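Local coordinates for periplasmic binding protein (Thermotoga lettingae TMO, PDB 4RY8) that binds 5-methylthioribose between its two lobes and probably serves as the solute-binding component of a transporter for this sugar, at residues Val100-Val105 with Ile114-Leu119; Leu119-Leu124 with Asp151-Met156; Leu124-Leu129 with Leu202-Glu207. All blocks are in the same frame, centred on the assembly; numbering follows the deposited sequence.

Interaction 1 (Val100-Val105 with Ile114-Leu119); sequences VTFDLV and IEQDDL. With SR1 (5-S-methyl-5-thio-alpha-D-ribofuranose), chain G.
With CG anti to its backbone N (chi1 174°), Phe102 swings its ring off the sheet toward Ile114 and Gln116, while Asp103, its CG beside its own backbone N, lays its carboxylate over the centre of that ring. Asp103 OD2 can thus take O1 of the bound 5-methylthioribose in a very short hydrogen bond of 2.5 Å. From Gln116, an extended chain carries NE2 to the sugar's O2 at 3.0 Å, passing the ring edge at Phe102 CZ; Gln116 OE1 is bonded to Thr253 OG1, likely fixing the amide's rotation. Behind these groups the two strands run parallel: Ile114 N donates to Thr101 O at 2.8 Å, and Asp103 N meets Ile114 O nearly along the C=O axis. Asp103 OD1 and Asp118 OD2 sit 3.7 Å apart, bridged by two waters that each donate to both; one also accepts from Gln116 N and NE2. The like charges would probably repel, but the shared waters, the sugar hydroxyl and Arg153, which forms a salt bridge with Asp118, likely offset this. Ile114 CD1 packs against Val100 CG2 at 3.8 Å. Such sugar-binding loops after the C-terminal ends of parallel strands characterise the cleft of periplasmic sugar-binding proteins.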
loop_
_atom_site.group_PDB
_atom_site.type_symbol
_atom_site.label_atom_id
_atom_site.label_comp_id
_atom_site.label_asym_id
_atom_site.label_seq_id
_atom_site.Cartn_x
_atom_site.Cartn_y
_atom_site.Cartn_z
ATOM N N VAL C 100 22.759 -0.781 12.108
ATOM C CA VAL C 100 21.655 -0.821 11.183
ATOM C C VAL C 100 20.629 -1.661 11.854
ATOM O O VAL C 100 20.998 -2.538 12.625
ATOM C CB VAL C 100 22.072 -1.467 9.821
ATOM C CG1 VAL C 100 22.831 -2.763 10.031
ATOM C CG2 VAL C 100 20.857 -1.723 8.917
ATOM N N THR C 101 19.349 -1.429 11.598
ATOM C CA THR C 101 18.331 -2.265 12.171
ATOM C C THR C 101 17.475 -2.957 11.152
ATOM O O THR C 101 17.363 -2.535 9.975
ATOM C CB THR C 101 17.400 -1.511 13.138
ATOM O OG1 THR C 101 16.545 -0.665 12.386
ATOM C CG2 THR C 101 18.190 -0.677 14.102
ATOM N N PHE C 102 16.909 -4.065 11.603
ATOM C CA PHE C 102 15.867 -4.776 10.904
ATOM C C PHE C 102 14.732 -4.766 11.869
ATOM O O PHE C 102 14.883 -5.258 12.986
ATOM C CB PHE C 102 16.255 -6.215 10.562
ATOM C CG PHE C 102 15.118 -7.008 9.951
ATOM C CD1 PHE C 102 14.410 -6.505 8.864
ATOM C CD2 PHE C 102 14.739 -8.223 10.469
ATOM C CE1 PHE C 102 13.349 -7.198 8.331
ATOM C CE2 PHE C 102 13.668 -8.940 9.930
ATOM C CZ PHE C 102 12.973 -8.412 8.866
ATOM N N ASP C 103 13.607 -4.204 11.468
ATOM C CA ASP C 103 12.402 -4.272 12.288
ATOM C C ASP C 103 12.535 -3.560 13.610
ATOM O O ASP C 103 11.978 -4.002 14.624
ATOM C CB ASP C 103 11.933 -5.715 12.514
ATOM C CG ASP C 103 11.130 -6.283 11.335
ATOM O OD1 ASP C 103 10.770 -5.538 10.415
ATOM O OD2 ASP C 103 10.803 -7.489 11.379
ATOM N N LEU C 104 13.241 -2.424 13.606
ATOM C CA LEU C 104 13.227 -1.526 14.813
ATOM C C LEU C 104 13.354 -0.106 14.342
ATOM O O LEU C 104 14.329 0.239 13.638
ATOM C CB LEU C 104 14.429 -1.845 15.701
ATOM C CG LEU C 104 14.607 -0.943 16.949
ATOM C CD1 LEU C 104 13.457 -1.294 17.836
ATOM C CD2 LEU C 104 15.924 -1.202 17.627
ATOM N N VAL C 105 12.437 0.743 14.797
ATOM C CA VAL C 105 12.366 2.123 14.376
ATOM C C VAL C 105 13.301 2.951 15.250
ATOM O O VAL C 105 13.165 2.948 16.455
ATOM C CB VAL C 105 10.918 2.640 14.523
ATOM C CG1 VAL C 105 10.847 4.155 14.324
ATOM C CG2 VAL C 105 10.004 1.890 13.573
ATOM N N ILE C 114 16.068 -1.265 7.904
ATOM C CA ILE C 114 15.565 -2.291 6.969
ATOM C C ILE C 114 14.189 -2.777 7.423
ATOM O O ILE C 114 13.984 -3.103 8.596
ATOM C CB ILE C 114 16.551 -3.484 6.850
ATOM C CG1 ILE C 114 17.934 -2.978 6.412
ATOM C CG2 ILE C 114 16.027 -4.495 5.848
ATOM C CD1 ILE C 114 19.065 -3.992 6.471
ATOM N N GLU C 115 13.222 -2.789 6.522
ATOM C CA GLU C 115 12.002 -3.525 6.775
ATOM C C GLU C 115 11.397 -4.025 5.507
ATOM O O GLU C 115 11.873 -3.687 4.411
ATOM C CB GLU C 115 10.976 -2.636 7.480
ATOM C CG GLU C 115 10.709 -1.333 6.755
ATOM C CD GLU C 115 9.377 -0.749 7.165
ATOM O OE1 GLU C 115 9.357 0.167 8.030
ATOM O OE2 GLU C 115 8.363 -1.235 6.638
ATOM N N GLN C 116 10.334 -4.814 5.658
ATOM C CA GLN C 116 9.675 -5.405 4.501
ATOM C C GLN C 116 8.494 -4.608 3.985
ATOM O O GLN C 116 7.580 -5.180 3.351
ATOM C CB GLN C 116 9.215 -6.778 4.861
ATOM C CG GLN C 116 10.343 -7.659 5.307
ATOM C CD GLN C 116 9.861 -8.936 5.906
ATOM O OE1 GLN C 116 9.842 -9.969 5.256
ATOM N NE2 GLN C 116 9.466 -8.882 7.146
ATOM N N ASP C 117 8.550 -3.291 4.210
ATOM C CA ASP C 117 7.466 -2.366 3.879
ATOM C C ASP C 117 6.257 -2.910 4.592
ATOM O O ASP C 117 5.291 -3.342 3.980
ATOM C CB ASP C 117 7.234 -2.173 2.369
ATOM C CG ASP C 117 6.419 -0.947 2.064
ATOM O OD1 ASP C 117 5.733 -0.407 2.975
ATOM O OD2 ASP C 117 6.474 -0.460 0.932
ATOM N N ASP C 118 6.293 -2.874 5.916
ATOM C CA ASP C 118 5.191 -3.497 6.689
ATOM C C ASP C 118 3.794 -2.844 6.595
ATOM O O ASP C 118 2.752 -3.524 6.774
ATOM C CB ASP C 118 5.599 -3.706 8.125
ATOM C CG ASP C 118 6.644 -4.774 8.259
ATOM O OD1 ASP C 118 6.403 -5.943 7.826
ATOM O OD2 ASP C 118 7.735 -4.412 8.709
ATOM N N LEU C 119 3.787 -1.544 6.341
ATOM C CA LEU C 119 2.552 -0.849 6.071
ATOM C C LEU C 119 1.955 -1.391 4.764
ATOM O O LEU C 119 0.789 -1.705 4.685
ATOM C CB LEU C 119 2.808 0.631 6.002
ATOM C CG LEU C 119 3.175 1.273 7.339
ATOM C CD1 LEU C 119 3.480 2.742 7.190
ATOM C CD2 LEU C 119 2.067 1.030 8.342
HETATM C CS SR1 G . 7.483 -11.645 16.185
HETATM S S SR1 G . 7.679 -10.452 14.880
HETATM C C5 SR1 G . 7.433 -11.650 13.546
HETATM C C4 SR1 G . 7.537 -10.984 12.177
HETATM O O4 SR1 G . 8.796 -10.396 12.123
HETATM C C1 SR1 G . 9.419 -10.596 10.839
HETATM O O1 SR1 G . 9.575 -9.346 10.257
HETATM C C2 SR1 G . 8.527 -11.474 9.975
HETATM O O2 SR1 G . 7.930 -10.868 8.797
HETATM C C3 SR1 G . 7.476 -11.917 10.973
HETATM O O3 SR1 G . 6.183 -11.893 10.383
HETATM O O HOH W 1 14.391 -1.406 10.922
HETATM O O HOH W 2 9.092 -3.401 10.620
HETATM O O HOH W 3 9.612 -6.182 8.114
#

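Interaction 2 (Leu119-Leu124 with Asp151-Met156). With SR1 (5-S-methyl-5-thio-alpha-D-ribofuranose), chain G.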
loop_
_atom_site.group_PDB
_atom_site.type_symbol
_atom_site.label_atom_id
_atom_site.label_comp_id
_atom_site.label_asym_id
_atom_site.label_seq_id
_atom_site.Cartn_x
_atom_site.Cartn_y
_atom_site.Cartn_z
ATOM N N LEU C 119 3.787 -1.544 6.341
ATOM C CA LEU C 119 2.552 -0.849 6.071
ATOM C C LEU C 119 1.955 -1.391 4.764
ATOM O O LEU C 119 0.789 -1.705 4.685
ATOM C CB LEU C 119 2.808 0.631 6.002
ATOM C CG LEU C 119 3.175 1.273 7.339
ATOM C CD1 LEU C 119 3.480 2.742 7.190
ATOM C CD2 LEU C 119 2.067 1.030 8.342
ATOM N N LEU C 120 2.745 -1.541 3.719
ATOM C CA LEU C 120 2.181 -2.159 2.536
ATOM C C LEU C 120 1.696 -3.605 2.750
ATOM O O LEU C 120 0.624 -3.963 2.261
ATOM C CB LEU C 120 3.182 -2.116 1.366
ATOM C CG LEU C 120 2.655 -2.649 0.036
ATOM C CD1 LEU C 120 1.480 -1.891 -0.538
ATOM C CD2 LEU C 120 3.781 -2.612 -0.994
ATOM N N ILE C 121 2.476 -4.416 3.474
ATOM C CA ILE C 121 2.133 -5.800 3.774
ATOM C C ILE C 121 0.776 -5.834 4.467
ATOM O O ILE C 121 -0.070 -6.606 4.107
ATOM C CB ILE C 121 3.151 -6.523 4.715
ATOM C CG1 ILE C 121 4.515 -6.793 4.075
ATOM C CG2 ILE C 121 2.568 -7.859 5.186
ATOM C CD1 ILE C 121 5.512 -7.410 5.059
ATOM N N GLY C 122 0.614 -5.024 5.520
ATOM C CA GLY C 122 -0.640 -5.023 6.281
ATOM C C GLY C 122 -1.873 -4.607 5.480
ATOM O O GLY C 122 -2.947 -5.169 5.655
ATOM N N TYR C 123 -1.669 -3.680 4.550
ATOM C CA TYR C 123 -2.662 -3.228 3.629
ATOM C C TYR C 123 -2.931 -4.320 2.583
ATOM O O TYR C 123 -4.063 -4.678 2.324
ATOM C CB TYR C 123 -2.206 -1.968 2.882
ATOM C CG TYR C 123 -3.282 -1.569 1.924
ATOM C CD1 TYR C 123 -4.518 -1.185 2.418
ATOM C CD2 TYR C 123 -3.148 -1.728 0.525
ATOM C CE1 TYR C 123 -5.556 -0.885 1.576
ATOM C CE2 TYR C 123 -4.201 -1.408 -0.331
ATOM C CZ TYR C 123 -5.412 -0.981 0.221
ATOM O OH TYR C 123 -6.523 -0.663 -0.545
ATOM N N LEU C 124 -1.890 -4.890 2.023
ATOM C CA LEU C 124 -2.152 -5.857 0.943
ATOM C C LEU C 124 -2.897 -7.075 1.448
ATOM O O LEU C 124 -3.862 -7.526 0.816
ATOM C CB LEU C 124 -0.875 -6.291 0.250
ATOM C CG LEU C 124 -0.113 -5.306 -0.629
ATOM C CD1 LEU C 124 1.169 -5.988 -1.093
ATOM C CD2 LEU C 124 -0.922 -4.786 -1.812
ATOM N N ASP C 151 3.001 -4.202 14.727
ATOM C CA ASP C 151 2.314 -2.944 15.014
ATOM C C ASP C 151 2.036 -2.125 13.739
ATOM O O ASP C 151 0.980 -1.565 13.580
ATOM C CB ASP C 151 3.143 -2.022 15.921
ATOM C CG ASP C 151 3.222 -2.467 17.385
ATOM O OD1 ASP C 151 2.427 -3.245 17.886
ATOM O OD2 ASP C 151 4.157 -2.014 18.039
ATOM N N LYS C 152 3.020 -2.035 12.847
ATOM C CA LYS C 152 2.813 -1.477 11.512
ATOM C C LYS C 152 1.666 -2.222 10.770
ATOM O O LYS C 152 0.713 -1.605 10.255
ATOM C CB LYS C 152 4.091 -1.585 10.713
ATOM C CG LYS C 152 5.194 -0.688 11.179
ATOM C CD LYS C 152 6.538 -1.060 10.547
ATOM C CE LYS C 152 7.688 -0.377 11.308
ATOM N NZ LYS C 152 9.059 -0.683 10.762
ATOM N N ARG C 153 1.744 -3.536 10.703
ATOM C CA ARG C 153 0.659 -4.282 10.051
ATOM C C ARG C 153 -0.657 -4.033 10.762
ATOM O O ARG C 153 -1.688 -3.894 10.109
ATOM C CB ARG C 153 0.940 -5.737 10.053
ATOM C CG ARG C 153 2.130 -6.019 9.164
ATOM C CD ARG C 153 2.751 -7.385 9.383
ATOM N NE ARG C 153 4.134 -7.419 8.875
ATOM C CZ ARG C 153 5.023 -8.382 9.117
ATOM N NH1 ARG C 153 4.682 -9.440 9.839
ATOM N NH2 ARG C 153 6.282 -8.280 8.643
ATOM N N ASP C 154 -0.628 -3.950 12.094
ATOM C CA ASP C 154 -1.902 -3.745 12.817
ATOM C C ASP C 154 -2.671 -2.479 12.353
ATOM O O ASP C 154 -3.899 -2.513 12.141
ATOM C CB ASP C 154 -1.655 -3.734 14.307
ATOM C CG ASP C 154 -2.910 -3.482 15.094
ATOM O OD1 ASP C 154 -3.785 -4.355 15.219
ATOM O OD2 ASP C 154 -3.022 -2.351 15.500
ATOM N N LYS C 155 -1.946 -1.374 12.151
ATOM C CA LYS C 155 -2.546 -0.103 11.739
ATOM C C LYS C 155 -3.333 -0.220 10.467
ATOM O O LYS C 155 -4.368 0.420 10.262
ATOM C CB LYS C 155 -1.471 0.968 11.602
ATOM C CG LYS C 155 -0.821 1.432 12.902
ATOM C CD LYS C 155 -1.816 2.162 13.782
ATOM C CE LYS C 155 -1.128 2.997 14.845
ATOM N NZ LYS C 155 -2.111 3.691 15.724
ATOM N N MET C 156 -2.815 -1.046 9.552
ATOM C CA MET C 156 -3.447 -1.216 8.278
ATOM C C MET C 156 -4.678 -2.079 8.404
ATOM O O MET C 156 -5.659 -1.806 7.714
ATOM C CB MET C 156 -2.430 -1.754 7.261
ATOM C CG MET C 156 -1.416 -0.705 6.798
ATOM S SD MET C 156 -2.038 0.916 6.237
ATOM C CE MET C 156 -0.800 1.327 5.015
HETATM C CS SR1 G . 7.483 -11.645 16.185
HETATM S S SR1 G . 7.679 -10.452 14.880
HETATM C C5 SR1 G . 7.433 -11.650 13.546
HETATM C C4 SR1 G . 7.537 -10.984 12.177
HETATM O O4 SR1 G . 8.796 -10.396 12.123
HETATM C C1 SR1 G . 9.419 -10.596 10.839
HETATM O O1 SR1 G . 9.575 -9.346 10.257
HETATM C C2 SR1 G . 8.527 -11.474 9.975
HETATM O O2 SR1 G . 7.930 -10.868 8.797
HETATM C C3 SR1 G . 7.476 -11.917 10.973
HETATM O O3 SR1 G . 6.183 -11.893 10.383
#
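Arg153 makes the first-shell contact with the sugar: NH1 donates to O3 of 5-methylthioribose at 2.9 Å and NH2 to O2 at 3.1 Å, so two neighbouring hydroxyls are gripped by one guanidinium, with O2 at its edge and in its plane. The side chain reaches them by staying extended from CG to NE. Ile121 lies alongside and points the same way, its CD1 3.8 Å from Arg153 NH2, which confines the arm on that side. NH2 also forms a salt bridge with Asp118, and NH1 donates to Met204 O. Behind it, the segments 119-124 and 151-156 cross at -41°, their axes 7.4 Å apart. Gly122 permits this approach, its CA lying 4.1 Å from Arg153 CA; a CB there would clash with that atom. Met156 fills the next turn: with CG anti to the carbonyl carbon (chi1 -74°) it sets CG 3.2 Å from Leu119 O, and bends at chi2 and chi3 fold CE back to 3.8 Å from Leu119 CB, with Tyr123 CB also near. Leu119 CD2 in turn rests 3.5 Å from Lys152 O. Farther out, Met156 packs on Met156 of the second subunit, and Tyr123 OH bonds to Asp117 of that subunit. Held by Asp118 and Met204 O, the guanidinium is probably oriented in advance as a donor pair for the vicinal O2 and O3, its positive charge probably balanced by Asp118.

Interaction 3 (Leu124-Leu129 with Leu202-Glu207). With SR1 (5-S-methyl-5-thio-alpha-D-ribofuranose), chain G.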
loop_
_atom_site.group_PDB
_atom_site.type_symbol
_atom_site.label_atom_id
_atom_site.label_comp_id
_atom_site.label_asym_id
_atom_site.label_seq_id
_atom_site.Cartn_x
_atom_site.Cartn_y
_atom_site.Cartn_z
ATOM N N LEU C 124 -1.890 -4.890 2.023
ATOM C CA LEU C 124 -2.152 -5.857 0.943
ATOM C C LEU C 124 -2.897 -7.075 1.448
ATOM O O LEU C 124 -3.862 -7.526 0.816
ATOM C CB LEU C 124 -0.875 -6.291 0.250
ATOM C CG LEU C 124 -0.113 -5.306 -0.629
ATOM C CD1 LEU C 124 1.169 -5.988 -1.093
ATOM C CD2 LEU C 124 -0.922 -4.786 -1.812
ATOM N N ILE C 125 -2.483 -7.618 2.588
ATOM C CA ILE C 125 -3.126 -8.859 3.037
ATOM C C ILE C 125 -4.508 -8.552 3.559
ATOM O O ILE C 125 -5.429 -9.341 3.314
ATOM C CB ILE C 125 -2.274 -9.707 4.031
ATOM C CG1 ILE C 125 -2.885 -11.089 4.198
ATOM C CG2 ILE C 125 -2.190 -8.975 5.414
ATOM C CD1 ILE C 125 -2.811 -12.046 3.016
ATOM N N SER C 126 -4.668 -7.459 4.332
ATOM C CA SER C 126 -5.997 -7.131 4.863
ATOM C C SER C 126 -7.046 -6.827 3.756
ATOM O O SER C 126 -8.181 -7.311 3.841
ATOM C CB SER C 126 -5.956 -5.992 5.974
ATOM O OG SER C 126 -4.917 -6.209 6.896
ATOM N N LYS C 127 -6.668 -6.051 2.739
ATOM C CA LYS C 127 -7.507 -5.805 1.549
ATOM C C LYS C 127 -7.834 -7.090 0.782
ATOM O O LYS C 127 -8.940 -7.213 0.284
ATOM C CB LYS C 127 -6.847 -4.860 0.544
ATOM C CG LYS C 127 -7.475 -5.000 -0.855
ATOM C CD LYS C 127 -6.891 -4.086 -1.888
ATOM C CE LYS C 127 -5.688 -4.661 -2.563
ATOM N NZ LYS C 127 -4.956 -3.613 -3.317
ATOM N N GLN C 128 -6.891 -8.032 0.716
ATOM C CA GLN C 128 -7.122 -9.297 -0.028
ATOM C C GLN C 128 -8.265 -10.066 0.665
ATOM O O GLN C 128 -9.166 -10.571 0.030
ATOM C CB GLN C 128 -5.860 -10.129 -0.022
ATOM C CG GLN C 128 -5.935 -11.408 -0.821
ATOM C CD GLN C 128 -5.833 -11.118 -2.270
ATOM O OE1 GLN C 128 -5.830 -9.950 -2.669
ATOM N NE2 GLN C 128 -5.715 -12.163 -3.074
ATOM N N LEU C 129 -8.248 -10.089 2.004
ATOM C CA LEU C 129 -9.311 -10.709 2.734
ATOM C C LEU C 129 -10.642 -9.963 2.426
ATOM O O LEU C 129 -11.666 -10.594 2.177
ATOM C CB LEU C 129 -8.992 -10.695 4.256
ATOM C CG LEU C 129 -9.989 -11.394 5.195
ATOM C CD1 LEU C 129 -9.360 -11.623 6.556
ATOM C CD2 LEU C 129 -11.260 -10.598 5.374
ATOM N N LEU C 202 -6.968 -13.822 9.871
ATOM C CA LEU C 202 -5.930 -12.932 9.431
ATOM C C LEU C 202 -4.823 -12.989 10.479
ATOM O O LEU C 202 -4.969 -12.556 11.631
ATOM C CB LEU C 202 -6.485 -11.527 9.260
ATOM C CG LEU C 202 -5.490 -10.453 8.887
ATOM C CD1 LEU C 202 -4.983 -10.695 7.469
ATOM C CD2 LEU C 202 -6.149 -9.073 9.031
ATOM N N ALA C 203 -3.702 -13.517 10.073
ATOM C CA ALA C 203 -2.583 -13.846 10.955
ATOM C C ALA C 203 -1.352 -13.152 10.449
ATOM O O ALA C 203 -0.870 -13.412 9.338
ATOM C CB ALA C 203 -2.355 -15.337 10.989
ATOM N N MET C 204 -0.804 -12.288 11.279
ATOM C CA MET C 204 0.232 -11.340 10.843
ATOM C C MET C 204 1.706 -11.864 10.965
ATOM O O MET C 204 2.629 -11.110 10.822
ATOM C CB MET C 204 -0.009 -10.011 11.591
ATOM C CG MET C 204 -1.265 -9.201 11.139
ATOM S SD MET C 204 -1.373 -9.002 9.296
ATOM C CE MET C 204 -2.556 -7.668 9.204
ATOM N N TRP C 205 1.898 -13.149 11.236
ATOM C CA TRP C 205 3.235 -13.817 11.151
ATOM C C TRP C 205 2.992 -15.262 10.710
ATOM O O TRP C 205 2.006 -15.824 11.158
ATOM C CB TRP C 205 3.902 -13.719 12.556
ATOM C CG TRP C 205 5.178 -14.481 12.769
ATOM C CD1 TRP C 205 6.113 -14.838 11.834
ATOM C CD2 TRP C 205 5.671 -14.930 14.006
ATOM N NE1 TRP C 205 7.146 -15.503 12.421
ATOM C CE2 TRP C 205 6.901 -15.576 13.765
ATOM C CE3 TRP C 205 5.184 -14.865 15.311
ATOM C CZ2 TRP C 205 7.645 -16.159 14.787
ATOM C CZ3 TRP C 205 5.910 -15.440 16.310
ATOM C CH2 TRP C 205 7.127 -16.058 16.068
ATOM N N ASP C 206 3.810 -15.890 9.821
ATOM C CA ASP C 206 3.491 -17.238 9.411
ATOM C C ASP C 206 3.430 -18.272 10.541
ATOM O O ASP C 206 2.724 -19.262 10.411
ATOM C CB ASP C 206 4.340 -17.778 8.185
ATOM C CG ASP C 206 5.848 -17.859 8.462
ATOM O OD1 ASP C 206 6.332 -17.446 9.532
ATOM O OD2 ASP C 206 6.595 -18.384 7.571
ATOM N N GLU C 207 4.122 -18.057 11.656
ATOM C CA GLU C 207 4.017 -18.963 12.814
ATOM C C GLU C 207 2.621 -18.930 13.481
ATOM O O GLU C 207 2.104 -19.974 13.926
ATOM C CB GLU C 207 5.126 -18.674 13.831
ATOM C CG GLU C 207 6.515 -19.010 13.323
ATOM C CD GLU C 207 6.685 -20.477 12.980
ATOM O OE1 GLU C 207 6.361 -21.362 13.809
ATOM O OE2 GLU C 207 7.170 -20.762 11.873
HETATM C CS SR1 G . 7.483 -11.645 16.185
HETATM S S SR1 G . 7.679 -10.452 14.880
HETATM C C5 SR1 G . 7.433 -11.650 13.546
HETATM C C4 SR1 G . 7.537 -10.984 12.177
HETATM O O4 SR1 G . 8.796 -10.396 12.123
HETATM C C1 SR1 G . 9.419 -10.596 10.839
HETATM O O1 SR1 G . 9.575 -9.346 10.257
HETATM C C2 SR1 G . 8.527 -11.474 9.975
HETATM O O2 SR1 G . 7.930 -10.868 8.797
HETATM C C3 SR1 G . 7.476 -11.917 10.973
HETATM O O3 SR1 G . 6.183 -11.893 10.383
#
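Residues 124-129 form helix, whereas 202-207 begin as the end of a strand, leave it at Met204 (phi/psi -90/10°) and enter a new helix with Trp205 at its N-cap position. The backbones stay well apart, the nearest CA atoms being Ser126 and Leu202 at 7.4 Å, so side chains span the gap. Leu202, with CG anti to its backbone N, pushes CD1 against Ile125 CG2 at 3.9 Å and CD2 toward Ser126 OG; its CB meets Leu129 CD1 at 3.9 Å. Met204 bends at chi2 and slides antiparallel past Ile125, bringing SD to 4.0 Å from Ile125 CG2 and CE to 3.6 Å from Ser126 OG. That hydroxyl is bonded to Gly122 O, one turn back, and the methyl packs against its oxygen. Beyond the turn, Trp205 is sandwiched: Glu207 CB covers the centre of one indole face, and C5 of 5-methylthioribose lies 3.6 Å above the other, toward the rim, while Trp205 CD1 comes to 3.3 Å from the sugar's O3. An alanine here would lose the indole face against C5 and the CD1 contact with O3, and would probably loosen the grip on that side of the sugar. Strand 200-203 runs between strands 137-142 and 226-230, and helix 118-132 lies across its face; Tyr228 and Val139 pack on Leu202 and Leu129, and Trp157 of helix 148-163 on Leu202 and Ser126.

Helix 118-132 runs through all three contacts: interaction 1 leads into its first turn, interaction 2 uses its next turns and interaction 3 the turn after, with Leu119 and Leu124 as the shared residues. All three are buried. Interaction 1 starts in the parallel-sheet lobe and leads across to the other lobe; it is polar and water-rich, whereas interaction 2 joins close helices and interaction 3 seats the helix on the other sheet by apolar side chains. A salt bridge from Glu115 to Lys152 ties interactions 1 and 2, and Arg153 is the residue that joins all three. Each meets the sugar; interactions 1 and 2 lie against the second subunit through several residues, interaction 3 through Lys127.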